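Local coordinates for protein amino Transferase (Eubacterium rectale, PDB 3ELE) that is an aminotransferase of class I and II that binds pyridoxal-5'-phosphate and probably moves amino groups between amino acids and keto acids, at residues I214-P219 against D238-C243; T95-D100 against V230-K235. All coordinates share one frame; numbering follows the deposited sequence.

Contact 1 (I214-P219 against D238-C243); sequences IIADEP and DNTLVC. With PLP (pyridoxal-5'-phosphate), chain E.
Glu218 holds CG anti to its carbonyl carbon (chi1 -57°), which sets CG 3.9 Å from Val242 CG1; the chain, extended beyond CG, carries the carboxylate oxygen OE1 to 3.4 Å from that same methyl. Val242 belongs to strand 240-243, which runs parallel to strand 214-217 in the large mixed sheet of a class I and II aminotransferase, 18° apart in direction; Glu218 is the first residue beyond the latter. Five backbone hydrogen bonds join the two segments in a ladder, from Ile214 N to Asn239 O at 3.0 Å up to Glu218 N to Cys243 O at 2.8 Å, this last bond lying just beyond the end of strand 214-217, next to Asp217. At that end Asp217, its CG anti to the backbone N (chi1 -171°), brings OD2 within 2.7 Å of the pyridine N1 of pyridoxal-5'-phosphate, an acid-to-ring-nitrogen pairing familiar from fold type I enzymes, while Tyr137 OH hydrogen-bonds the same OD2. An alanine at Asp217 would probably leave N1 without its acidic neighbour and Tyr137 OH without this partner. Pro219 CG adds a touch at 3.8 Å from PLP N1. OE1 of Glu218 is also salt-bridged to Arg221 NE. The two faces of the sheet differ in their cover: helix 191-208 packs on Ile214, whose CB lies 3.9 Å from Thr240 OG1, itself hydrogen-bonded to Tyr237 O, whereas helix 108-119 packs on Leu241, Cys243 and Asp217. On this second face, Ile215 CG2 rests 4.1 Å from Cys243 SG.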
# COMPACT_ATOMS: atom_id res chain seq x y z
N ILE A 214 16.02 9.70 -13.66
CA ILE A 214 16.59 9.89 -12.33
C ILE A 214 15.39 9.55 -11.44
O ILE A 214 14.31 10.09 -11.65
CB ILE A 214 17.05 11.33 -12.03
CG1 ILE A 214 18.37 11.64 -12.72
CG2 ILE A 214 17.26 11.55 -10.50
CD1 ILE A 214 18.90 13.09 -12.48
N ILE A 215 15.56 8.62 -10.51
CA ILE A 215 14.55 8.29 -9.50
C ILE A 215 15.16 8.87 -8.25
O ILE A 215 16.12 8.31 -7.74
CB ILE A 215 14.27 6.77 -9.40
CG1 ILE A 215 13.78 6.22 -10.73
CG2 ILE A 215 13.23 6.47 -8.32
CD1 ILE A 215 14.89 5.68 -11.61
N ALA A 216 14.62 10.01 -7.79
CA ALA A 216 15.11 10.75 -6.64
C ALA A 216 14.36 10.34 -5.38
O ALA A 216 13.20 10.71 -5.20
CB ALA A 216 14.97 12.28 -6.87
N ASP A 217 15.06 9.62 -4.49
CA ASP A 217 14.52 9.12 -3.22
C ASP A 217 14.83 10.18 -2.18
O ASP A 217 15.92 10.19 -1.59
CB ASP A 217 15.19 7.78 -2.88
CG ASP A 217 14.57 7.08 -1.71
OD1 ASP A 217 13.44 7.43 -1.33
OD2 ASP A 217 15.20 6.13 -1.21
N GLU A 218 13.86 11.07 -1.93
CA GLU A 218 14.06 12.28 -1.08
C GLU A 218 13.45 12.38 0.32
O GLU A 218 13.22 13.51 0.78
CB GLU A 218 13.57 13.48 -1.86
CG GLU A 218 14.21 13.67 -3.21
CD GLU A 218 14.15 15.10 -3.65
OE1 GLU A 218 13.14 15.79 -3.35
OE2 GLU A 218 15.13 15.55 -4.28
N PRO A 219 13.27 11.26 1.05
CA PRO A 219 12.62 11.43 2.37
C PRO A 219 13.42 12.21 3.42
O PRO A 219 12.79 12.73 4.36
CB PRO A 219 12.33 9.98 2.82
CG PRO A 219 13.42 9.17 2.19
CD PRO A 219 13.66 9.85 0.83
N ASP A 238 15.30 16.82 -16.99
CA ASP A 238 13.90 16.75 -17.38
C ASP A 238 13.21 15.45 -16.94
O ASP A 238 12.21 15.51 -16.23
CB ASP A 238 13.75 16.98 -18.89
CG ASP A 238 13.95 18.43 -19.30
OD1 ASP A 238 13.97 19.35 -18.45
OD2 ASP A 238 14.06 18.65 -20.51
N ASN A 239 13.82 14.32 -17.28
CA ASN A 239 13.30 12.98 -16.93
C ASN A 239 13.67 12.57 -15.50
O ASN A 239 14.47 11.70 -15.27
CB ASN A 239 13.74 11.95 -17.98
CG ASN A 239 13.08 12.18 -19.33
OD1 ASN A 239 11.87 12.29 -19.42
ND2 ASN A 239 13.88 12.25 -20.39
N THR A 240 13.02 13.22 -14.54
CA THR A 240 13.24 12.98 -13.13
C THR A 240 11.89 12.69 -12.50
O THR A 240 10.93 13.42 -12.75
CB THR A 240 13.82 14.22 -12.46
OG1 THR A 240 15.06 14.55 -13.08
CG2 THR A 240 14.03 14.04 -10.90
N LEU A 241 11.84 11.60 -11.73
CA LEU A 241 10.70 11.21 -10.91
C LEU A 241 11.17 11.43 -9.49
O LEU A 241 12.27 10.99 -9.15
CB LEU A 241 10.34 9.74 -11.13
CG LEU A 241 9.71 9.42 -12.48
CD1 LEU A 241 9.76 7.91 -12.79
CD2 LEU A 241 8.27 9.96 -12.52
N VAL A 242 10.37 12.13 -8.67
CA VAL A 242 10.71 12.40 -7.27
C VAL A 242 9.80 11.57 -6.38
O VAL A 242 8.59 11.57 -6.59
CB VAL A 242 10.64 13.90 -6.90
CG1 VAL A 242 10.97 14.11 -5.40
CG2 VAL A 242 11.60 14.72 -7.80
N CYS A 243 10.40 10.84 -5.44
CA CYS A 243 9.73 10.01 -4.45
C CYS A 243 9.98 10.67 -3.12
O CYS A 243 11.14 10.89 -2.73
CB CYS A 243 10.30 8.58 -4.44
SG CYS A 243 10.03 7.72 -6.00
N1 PLP E . 14.43 5.60 1.30
C2 PLP E . 15.47 5.63 2.24
C2A PLP E . 16.85 5.98 1.78
C3 PLP E . 15.21 5.37 3.60
O3 PLP E . 16.22 5.42 4.53
C4 PLP E . 13.90 5.03 4.02
C4A PLP E . 13.80 4.34 5.37
O4A PLP E . 13.94 3.12 5.45
C5 PLP E . 12.86 5.01 3.04
C6 PLP E . 13.14 5.29 1.68
C5A PLP E . 11.43 4.62 3.38
O4P PLP E . 10.63 5.71 3.71
P PLP E . 9.06 5.42 3.94
O1P PLP E . 8.25 6.61 3.48
O2P PLP E . 8.80 5.28 5.42
O3P PLP E . 8.60 4.19 3.23

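Contact 2 (T95-D100 against V230-K235); sequences THFNAD and VPFVTK
Phe97 and Phe232 meet obliquely through their ring carbons, CE2 of Phe97 lying 3.7 Å from CE2 of Phe232. The Phe232 atom sits at the edge of the Phe97 ring, near its plane, so the pair makes an aromatic contact without lying flat one on the other. Leu89 of helix 79-93 touches both rings, and Leu261 of strand 258-261 does so as well; His93 stacks on Phe232. The contact thus joins the loop after helix 79-93 to the long connection between strands 213-217 and 240-245.

The methyl of Thr95 makes the second set of apolar contacts, to an aromatic carbon and to the Lys235 chain. Its CG2 lies 4.0 Å from CD2 of Phe232 and 3.9 Å from CG of Lys235, the Thr95 side chain crossing each of these at about a right angle.

Oxygen-to-carbon approaches form a third group. Thr234 places OG1 between its backbone N and carbonyl carbon (chi1 68°), and this oxygen comes tip to tip with Phe97, 3.5 Å from CZ and near the plane of that ring. The same OG1 also lies in the plane of the Phe232 ring, at its edge. Within 230-235, a backbone bond from Lys235 N to Phe232 O, 3.1 Å long, spans the short 3-10 segment 233-235, which carries Thr234 and Lys235 and follows Phe232.

No hydrogen bond spans the two segments. The polar tips are paired with the C-terminal part of helix 79-93, Thr95 OG1 with Asn90 OD1 and Lys235 NZ with His93 O, which implies that the direct contact depends on van der Waals fit and shape, while the polar ends of Thr95 and Lys235 are bonded to that helix.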
# COMPACT_ATOMS: atom_id res chain seq x y z
N THR A 95 9.87 26.08 -9.02
CA THR A 95 9.32 25.17 -9.99
C THR A 95 7.92 25.70 -10.41
O THR A 95 7.46 26.75 -9.89
CB THR A 95 9.27 23.74 -9.40
OG1 THR A 95 8.65 23.77 -8.10
CG2 THR A 95 10.66 23.20 -9.26
N HIS A 96 7.27 25.00 -11.34
CA HIS A 96 5.94 25.39 -11.89
C HIS A 96 4.97 24.20 -11.96
O HIS A 96 4.22 24.04 -12.94
CB HIS A 96 6.11 26.06 -13.28
CG HIS A 96 6.87 25.22 -14.26
ND1 HIS A 96 8.25 25.26 -14.35
CD2 HIS A 96 6.46 24.28 -15.15
CE1 HIS A 96 8.64 24.40 -15.27
NE2 HIS A 96 7.58 23.79 -15.76
N PHE A 97 4.96 23.39 -10.90
CA PHE A 97 4.07 22.23 -10.82
C PHE A 97 2.62 22.66 -10.54
O PHE A 97 2.36 23.75 -10.03
CB PHE A 97 4.48 21.26 -9.69
CG PHE A 97 5.89 20.79 -9.77
CD1 PHE A 97 6.33 20.07 -10.87
CD2 PHE A 97 6.79 21.04 -8.72
CE1 PHE A 97 7.62 19.64 -10.96
CE2 PHE A 97 8.10 20.58 -8.79
CZ PHE A 97 8.51 19.88 -9.92
N ASN A 98 1.70 21.78 -10.91
CA ASN A 98 0.28 21.92 -10.57
C ASN A 98 -0.15 20.63 -9.87
O ASN A 98 0.64 19.70 -9.78
CB ASN A 98 -0.56 22.30 -11.81
CG ASN A 98 -0.53 21.25 -12.90
OD1 ASN A 98 -0.72 20.05 -12.65
ND2 ASN A 98 -0.32 21.70 -14.13
N ALA A 99 -1.39 20.58 -9.39
CA ALA A 99 -1.92 19.38 -8.69
C ALA A 99 -1.71 18.07 -9.49
O ALA A 99 -1.32 17.03 -8.93
CB ALA A 99 -3.41 19.57 -8.39
N ASP A 100 -1.90 18.15 -10.81
CA ASP A 100 -1.79 16.98 -11.69
C ASP A 100 -0.38 16.42 -11.92
O ASP A 100 -0.23 15.43 -12.62
CB ASP A 100 -2.50 17.24 -13.03
CG ASP A 100 -3.99 17.44 -12.88
OD1 ASP A 100 -4.58 16.92 -11.91
OD2 ASP A 100 -4.59 18.12 -13.74
N VAL A 230 20.07 21.23 -0.72
CA VAL A 230 19.68 20.00 -1.40
C VAL A 230 19.08 20.53 -2.73
O VAL A 230 17.99 21.09 -2.71
CB VAL A 230 18.64 19.19 -0.59
CG1 VAL A 230 18.31 17.88 -1.29
CG2 VAL A 230 19.16 18.89 0.79
N PRO A 231 19.80 20.44 -3.86
CA PRO A 231 19.20 20.92 -5.13
C PRO A 231 17.93 20.17 -5.54
O PRO A 231 17.90 18.95 -5.40
CB PRO A 231 20.30 20.63 -6.16
CG PRO A 231 21.52 20.58 -5.42
CD PRO A 231 21.17 19.96 -4.10
N PHE A 232 16.92 20.87 -6.07
CA PHE A 232 15.69 20.24 -6.53
C PHE A 232 15.99 19.72 -7.95
O PHE A 232 16.03 20.49 -8.92
CB PHE A 232 14.47 21.16 -6.46
CG PHE A 232 13.19 20.39 -6.34
CD1 PHE A 232 12.79 19.90 -5.09
CD2 PHE A 232 12.43 20.09 -7.44
CE1 PHE A 232 11.63 19.15 -4.97
CE2 PHE A 232 11.27 19.34 -7.33
CZ PHE A 232 10.88 18.87 -6.10
N VAL A 233 16.10 18.40 -8.05
CA VAL A 233 16.65 17.70 -9.24
C VAL A 233 15.90 17.90 -10.56
O VAL A 233 16.52 17.88 -11.63
CB VAL A 233 16.84 16.18 -8.95
CG1 VAL A 233 17.52 15.45 -10.13
CG2 VAL A 233 17.66 15.98 -7.68
N THR A 234 14.58 18.12 -10.47
CA THR A 234 13.73 18.30 -11.66
C THR A 234 14.13 19.52 -12.46
O THR A 234 13.91 19.55 -13.68
CB THR A 234 12.21 18.38 -11.31
OG1 THR A 234 11.93 19.58 -10.58
CG2 THR A 234 11.78 17.11 -10.49
N LYS A 235 14.72 20.51 -11.77
CA LYS A 235 15.22 21.72 -12.41
C LYS A 235 16.48 21.52 -13.24
O LYS A 235 16.79 22.37 -14.08
CB LYS A 235 15.52 22.79 -11.37
CG LYS A 235 14.31 23.16 -10.52
CD LYS A 235 14.38 24.63 -10.03
CE LYS A 235 15.60 24.93 -9.20
NZ LYS A 235 15.52 26.30 -8.60

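The two contacts are linked both in sequence and in space. Segment 230-235 of contact 2 belongs to the connection between the two strands of contact 1, and the centres lie about 10 Å apart. Its 3-10 turn packs on one face of those strands: CG2 of Thr234 is 3.6 Å from CG2 of Val242, and CG1 of Val233 is 3.6 Å from CD1 of Ile214. Arg221 makes a second tie, pairing with Glu218 of contact 1 and hydrogen-bonding Val230 O and Pro231 O. Contact 1 reaches the cofactor through Asp217 and Pro219, whereas contact 2 holds no residue of the pocket and borders the strands that do.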